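Local coordinates for putative membrane anchored protein (Corynebacterium diphtheriae, PDB 3LSO) that is of unknown function but is probably an exported protein held at the cell surface by a membrane anchor, at residues 289-295 against 440-445; 296-302 against 325-331. One frame throughout, in Å; residues are numbered along the deposited sequence.

Contact 1: residues 289-295 against 440-445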
loop_
_atom_site.group_PDB
_atom_site.type_symbol
_atom_site.label_atom_id
_atom_site.label_comp_id
_atom_site.label_asym_id
_atom_site.label_seq_id
_atom_site.Cartn_x
_atom_site.Cartn_y
_atom_site.Cartn_z
ATOM N N ASP B 289 8.870 -23.576 -15.621
ATOM C CA ASP B 289 10.198 -24.156 -15.618
ATOM C C ASP B 289 11.178 -23.052 -15.353
ATOM O O ASP B 289 11.428 -22.217 -16.213
ATOM C CB ASP B 289 10.536 -24.783 -16.951
ATOM C CG ASP B 289 9.583 -25.871 -17.342
ATOM O OD1 ASP B 289 8.415 -25.845 -16.868
ATOM O OD2 ASP B 289 10.022 -26.750 -18.138
ATOM N N THR B 290 11.725 -23.041 -14.151
ATOM C CA THR B 290 12.816 -22.152 -13.825
ATOM C C THR B 290 14.110 -22.798 -14.302
ATOM O O THR B 290 14.166 -24.013 -14.492
ATOM C CB THR B 290 12.883 -21.925 -12.322
ATOM O OG1 THR B 290 12.547 -23.149 -11.664
ATOM C CG2 THR B 290 11.889 -20.832 -11.899
ATOM N N LYS B 291 15.144 -21.979 -14.514
ATOM C CA LYS B 291 16.439 -22.495 -14.932
ATOM C C LYS B 291 16.893 -23.467 -13.865
ATOM O O LYS B 291 16.481 -23.369 -12.713
ATOM C CB LYS B 291 17.466 -21.374 -15.174
ATOM C CG LYS B 291 17.825 -20.552 -13.949
ATOM C CD LYS B 291 18.758 -19.391 -14.249
ATOM C CE LYS B 291 19.306 -18.847 -12.945
ATOM N NZ LYS B 291 20.518 -18.011 -13.117
ATOM N N LYS B 292 17.694 -24.437 -14.269
ATOM C CA LYS B 292 18.146 -25.468 -13.369
ATOM C C LYS B 292 19.117 -24.808 -12.410
ATOM O O LYS B 292 19.690 -23.768 -12.744
ATOM C CB LYS B 292 18.815 -26.593 -14.177
ATOM C CG LYS B 292 17.824 -27.492 -14.913
ATOM C CD LYS B 292 18.468 -28.698 -15.571
ATOM C CE LYS B 292 17.369 -29.547 -16.214
ATOM N NZ LYS B 292 17.838 -30.874 -16.676
ATOM N N PRO B 293 19.300 -25.382 -11.203
ATOM C CA PRO B 293 20.200 -24.667 -10.269
ATOM C C PRO B 293 21.612 -24.526 -10.798
ATOM O O PRO B 293 22.319 -23.590 -10.429
ATOM C CB PRO B 293 20.156 -25.520 -8.989
ATOM C CG PRO B 293 18.821 -26.173 -9.041
ATOM C CD PRO B 293 18.586 -26.484 -10.526
ATOM N N GLU B 294 22.011 -25.428 -11.676
ATOM C CA GLU B 294 23.373 -25.371 -12.173
ATOM C C GLU B 294 23.514 -24.502 -13.412
ATOM O O GLU B 294 24.613 -24.351 -13.933
ATOM C CB GLU B 294 23.992 -26.767 -12.350
ATOM C CG GLU B 294 23.260 -27.709 -13.298
ATOM C CD GLU B 294 22.004 -28.379 -12.699
ATOM O OE1 GLU B 294 21.551 -28.022 -11.568
ATOM O OE2 GLU B 294 21.468 -29.280 -13.397
ATOM N N ASP B 295 22.401 -23.920 -13.864
ATOM C CA ASP B 295 22.417 -22.879 -14.880
ATOM C C ASP B 295 22.892 -21.520 -14.310
ATOM O O ASP B 295 22.116 -20.735 -13.720
ATOM C CB ASP B 295 21.045 -22.779 -15.507
ATOM C CG ASP B 295 21.064 -22.082 -16.856
ATOM O OD1 ASP B 295 22.009 -21.285 -17.115
ATOM O OD2 ASP B 295 20.117 -22.339 -17.650
ATOM N N LEU B 440 24.531 -29.331 -20.024
ATOM C CA LEU B 440 23.160 -29.429 -19.578
ATOM C C LEU B 440 22.154 -29.154 -20.695
ATOM O O LEU B 440 22.483 -28.564 -21.722
ATOM C CB LEU B 440 22.906 -28.544 -18.352
ATOM C CG LEU B 440 22.776 -27.017 -18.395
ATOM C CD1 LEU B 440 21.505 -26.537 -19.090
ATOM C CD2 LEU B 440 22.818 -26.469 -16.977
ATOM N N LYS B 441 20.926 -29.591 -20.472
ATOM C CA LYS B 441 19.832 -29.394 -21.397
ATOM C C LYS B 441 18.674 -28.902 -20.547
ATOM O O LYS B 441 18.388 -29.473 -19.483
ATOM C CB LYS B 441 19.462 -30.719 -22.096
ATOM C CG LYS B 441 20.612 -31.419 -22.852
ATOM C CD LYS B 441 20.529 -32.949 -22.784
ATOM C CE LYS B 441 21.851 -33.579 -23.194
ATOM N NZ LYS B 441 21.694 -34.867 -23.919
ATOM N N ASP B 442 18.004 -27.849 -20.994
ATOM C CA ASP B 442 16.975 -27.234 -20.181
ATOM C C ASP B 442 15.930 -26.510 -21.040
ATOM O O ASP B 442 16.238 -26.036 -22.158
ATOM C CB ASP B 442 17.647 -26.251 -19.236
ATOM C CG ASP B 442 16.801 -25.923 -18.009
ATOM O OD1 ASP B 442 15.630 -26.401 -17.928
ATOM O OD2 ASP B 442 17.346 -25.180 -17.121
ATOM N N LEU B 443 14.696 -26.440 -20.532
ATOM C CA LEU B 443 13.665 -25.596 -21.115
ATOM C C LEU B 443 13.284 -24.589 -20.051
ATOM O O LEU B 443 12.889 -24.965 -18.939
ATOM C CB LEU B 443 12.473 -26.413 -21.562
ATOM C CG LEU B 443 12.737 -27.282 -22.791
ATOM C CD1 LEU B 443 11.792 -28.460 -22.844
ATOM C CD2 LEU B 443 12.669 -26.497 -24.111
ATOM N N VAL B 444 13.443 -23.304 -20.365
ATOM C CA VAL B 444 13.313 -22.278 -19.330
ATOM C C VAL B 444 12.244 -21.251 -19.674
ATOM O O VAL B 444 12.346 -20.547 -20.692
ATOM C CB VAL B 444 14.629 -21.546 -19.106
ATOM C CG1 VAL B 444 14.479 -20.598 -17.948
ATOM C CG2 VAL B 444 15.743 -22.540 -18.863
ATOM N N SER B 445 11.227 -21.181 -18.814
ATOM C CA SER B 445 10.132 -20.227 -18.951
ATOM C C SER B 445 10.639 -18.815 -18.814
ATOM O O SER B 445 11.350 -18.505 -17.855
ATOM C CB SER B 445 9.097 -20.484 -17.873
ATOM O OG SER B 445 8.567 -21.777 -18.049
HETATM O O HOH W 1 13.662 -25.783 -16.403
#
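Asp289 and Ser445 bring the irregular segment 289-295 to within 5.2 Å, CA to CA, of strand 440-445, whereas Asp295 and Leu440 at the other end stand 8.1 Å apart. Ser445 grips Asp289 twice: its backbone N donates to Asp289 O (2.8 Å), and its OG accepts from Asp289 N (3.0 Å). In the middle, Asp442 reaches across the gap with CG anti to the backbone N (chi1 -159°), and its OD2 takes the backbone N-H of Lys292 at 3.0 Å on the syn side. The other oxygen, OD1, lies by a water that also reaches Thr290 O, a probable second link between this carboxylate and the loop. The extended Lys292 chain runs by the carboxylate, antiparallel to it, and its NZ donates to Lys441 O at 3.2 Å. Beyond it a type I turn, Lys292 to Asp295, lays Glu294 CG against Leu440 CD2 (3.9 Å). Asp295 OD2 comes within 4.0 Å of Asp442 OD2, two like charges probably eased by the salt bridge from Asp295 OD1 to Lys435. The loop, which leads from strand 278-285 to strand 298-303, thus runs alongside the start of strand 440-453, roughly opposite in direction and diverging toward Leu440; the backbone of that strand is bonded to strand 425-435 through Asp442 with Val433 and Val444 with Met431.

Contact 2: residues 296-302 against 325-331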
loop_
_atom_site.group_PDB
_atom_site.type_symbol
_atom_site.label_atom_id
_atom_site.label_comp_id
_atom_site.label_asym_id
_atom_site.label_seq_id
_atom_site.Cartn_x
_atom_site.Cartn_y
_atom_site.Cartn_z
ATOM N N THR B 296 24.185 -21.257 -14.473
ATOM C CA THR B 296 24.770 -20.011 -13.998
ATOM C C THR B 296 24.309 -18.815 -14.826
ATOM O O THR B 296 24.404 -17.672 -14.397
ATOM C CB THR B 296 26.318 -20.042 -14.002
ATOM O OG1 THR B 296 26.789 -20.574 -15.250
ATOM C CG2 THR B 296 26.822 -20.881 -12.899
ATOM N N ASP B 297 23.811 -19.069 -16.018
ATOM C CA ASP B 297 23.395 -17.973 -16.866
ATOM C C ASP B 297 22.047 -17.398 -16.475
ATOM O O ASP B 297 21.443 -17.825 -15.517
ATOM C CB ASP B 297 23.437 -18.404 -18.315
ATOM C CG ASP B 297 24.797 -18.854 -18.702
ATOM O OD1 ASP B 297 25.774 -18.138 -18.364
ATOM O OD2 ASP B 297 24.896 -19.938 -19.291
ATOM N N SER B 298 21.597 -16.386 -17.184
ATOM C CA SER B 298 20.259 -15.912 -16.936
ATOM C C SER B 298 19.635 -15.480 -18.267
ATOM O O SER B 298 20.360 -15.365 -19.257
ATOM C CB SER B 298 20.242 -14.845 -15.832
ATOM O OG SER B 298 20.559 -13.566 -16.335
ATOM N N TYR B 299 18.311 -15.301 -18.281
ATOM C CA TYR B 299 17.552 -15.128 -19.506
ATOM C C TYR B 299 16.625 -13.912 -19.483
ATOM O O TYR B 299 16.160 -13.465 -18.434
ATOM C CB TYR B 299 16.704 -16.384 -19.753
ATOM C CG TYR B 299 17.508 -17.645 -19.774
ATOM C CD1 TYR B 299 18.046 -18.146 -18.612
ATOM C CD2 TYR B 299 17.729 -18.337 -20.965
ATOM C CE1 TYR B 299 18.811 -19.285 -18.613
ATOM C CE2 TYR B 299 18.505 -19.496 -20.995
ATOM C CZ TYR B 299 19.044 -19.960 -19.800
ATOM O OH TYR B 299 19.818 -21.101 -19.761
ATOM N N THR B 300 16.325 -13.405 -20.669
ATOM C CA THR B 300 15.300 -12.377 -20.860
ATOM C C THR B 300 14.564 -12.667 -22.201
ATOM O O THR B 300 14.839 -13.693 -22.867
ATOM C CB THR B 300 15.887 -10.934 -20.794
ATOM O OG1 THR B 300 14.846 -9.985 -21.020
ATOM C CG2 THR B 300 16.902 -10.709 -21.861
ATOM N N GLY B 301 13.635 -11.789 -22.589
ATOM C CA GLY B 301 12.872 -12.020 -23.788
ATOM C C GLY B 301 12.033 -10.828 -24.159
ATOM O O GLY B 301 12.124 -9.775 -23.527
ATOM N N LEU B 302 11.227 -10.993 -25.202
ATOM C CA LEU B 302 10.369 -9.952 -25.718
ATOM C C LEU B 302 9.197 -10.663 -26.327
ATOM O O LEU B 302 9.371 -11.718 -26.952
ATOM C CB LEU B 302 11.065 -9.176 -26.839
ATOM C CG LEU B 302 12.252 -8.248 -26.569
ATOM C CD1 LEU B 302 13.136 -8.055 -27.818
ATOM C CD2 LEU B 302 11.747 -6.921 -26.053
ATOM N N SER B 325 11.002 -13.008 -28.862
ATOM C CA SER B 325 12.439 -12.999 -28.854
ATOM C C SER B 325 12.863 -13.608 -27.535
ATOM O O SER B 325 12.201 -13.414 -26.515
ATOM C CB SER B 325 12.905 -11.552 -28.940
ATOM O OG SER B 325 14.309 -11.490 -29.024
ATOM N N ALA B 326 13.952 -14.361 -27.534
ATOM C CA ALA B 326 14.465 -14.936 -26.266
ATOM C C ALA B 326 15.982 -14.856 -26.244
ATOM O O ALA B 326 16.633 -15.241 -27.225
ATOM C CB ALA B 326 14.009 -16.348 -26.097
ATOM N N SER B 327 16.546 -14.342 -25.155
ATOM C CA SER B 327 17.974 -14.128 -25.092
ATOM C C SER B 327 18.576 -14.907 -23.941
ATOM O O SER B 327 18.072 -14.847 -22.834
ATOM C CB SER B 327 18.248 -12.650 -24.855
ATOM O OG SER B 327 18.054 -11.860 -26.001
ATOM N N LEU B 328 19.668 -15.616 -24.171
ATOM C CA LEU B 328 20.476 -16.134 -23.064
ATOM C C LEU B 328 21.578 -15.138 -22.775
ATOM O O LEU B 328 22.275 -14.704 -23.689
ATOM C CB LEU B 328 21.082 -17.466 -23.454
ATOM C CG LEU B 328 22.054 -18.210 -22.554
ATOM C CD1 LEU B 328 22.376 -19.463 -23.280
ATOM C CD2 LEU B 328 23.368 -17.429 -22.291
ATOM N N LEU B 329 21.761 -14.798 -21.507
ATOM C CA LEU B 329 22.702 -13.771 -21.106
ATOM C C LEU B 329 23.911 -14.396 -20.404
ATOM O O LEU B 329 23.815 -14.740 -19.238
ATOM C CB LEU B 329 21.989 -12.790 -20.179
ATOM C CG LEU B 329 20.662 -12.218 -20.712
ATOM C CD1 LEU B 329 19.900 -11.475 -19.628
ATOM C CD2 LEU B 329 20.836 -11.327 -21.969
ATOM N N PRO B 330 25.047 -14.556 -21.109
ATOM C CA PRO B 330 26.167 -15.261 -20.532
ATOM C C PRO B 330 26.514 -14.658 -19.213
ATOM O O PRO B 330 26.428 -13.438 -19.058
ATOM C CB PRO B 330 27.310 -14.973 -21.504
ATOM C CG PRO B 330 26.685 -14.764 -22.733
ATOM C CD PRO B 330 25.381 -14.075 -22.451
ATOM N N ASN B 331 26.892 -15.498 -18.262
ATOM C CA ASN B 331 27.367 -14.988 -17.003
ATOM C C ASN B 331 28.797 -14.476 -17.102
ATOM O O ASN B 331 29.085 -13.411 -16.591
ATOM C CB ASN B 331 27.260 -16.039 -15.924
ATOM C CG ASN B 331 27.527 -15.469 -14.539
ATOM O OD1 ASN B 331 28.525 -14.784 -14.312
ATOM N ND2 ASN B 331 26.634 -15.754 -13.604
#
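Ser298, Thr300 and Leu302 form antiparallel hydrogen-bonded pairs with Leu329, Ser327 and Ser325, the two strand axes 4.5 Å apart. The ladder is firm from Leu302 to Thr300, where Ser327 N donates to Thr300 O at 2.9 Å, but Ser298 N to Leu329 O is weak. Between these pairs Gly301 and Ala326 close to 4.1 Å between CA atoms, Gly301 CA resting against Ser325 O. On the face bearing Thr300, its CG2 touches both Ser327 CB and Leu329 CD1, 3.8 Å from each. On the other face the Tyr299 ring crosses Leu328 at a slant, CE2 to CG 4.1 Å.

Beyond Ser298 and Leu329, side chains take over. Asn331, its CG anti to the backbone N (chi1 -170°), sends ND2 to Thr296 O at 3.0 Å, nearly straight but from above the carbonyl plane. Its backbone N donates to Asp297 OD1 (2.9 Å) on the anti side of the carboxylate. A salt bridge from Lys435 to OD2, which also bonds Tyr436 OH, probably steadies that carboxylate, while Tyr299 OH bonds Asp295 and Lys435. Regular backbone pairing thus gives way to a polar clasp, with a lysine probably offsetting the acidic charge.

How the contacts relate
Running from the N terminus, the chain leaves strand 278-285, lays residues 289-295 along the later strand 440-445 and passes directly into 296-302. Contact 2 then closes a short loop of 22 residues when 325-331 returns beside 296-302. Contact 1 closes a loop of 144 residues only when 440-445 arrives, so contact 2 is nested inside it. Their centres lie 11 Å apart, and Lys291 NZ bridges them by a probable hydrogen bond to Asp297 O. Together they join the linker from the preceding sheet, the edge strand 298-303 of a four-stranded antiparallel sheet, and strand 440-453 of another sheet, consistent with one compact unit.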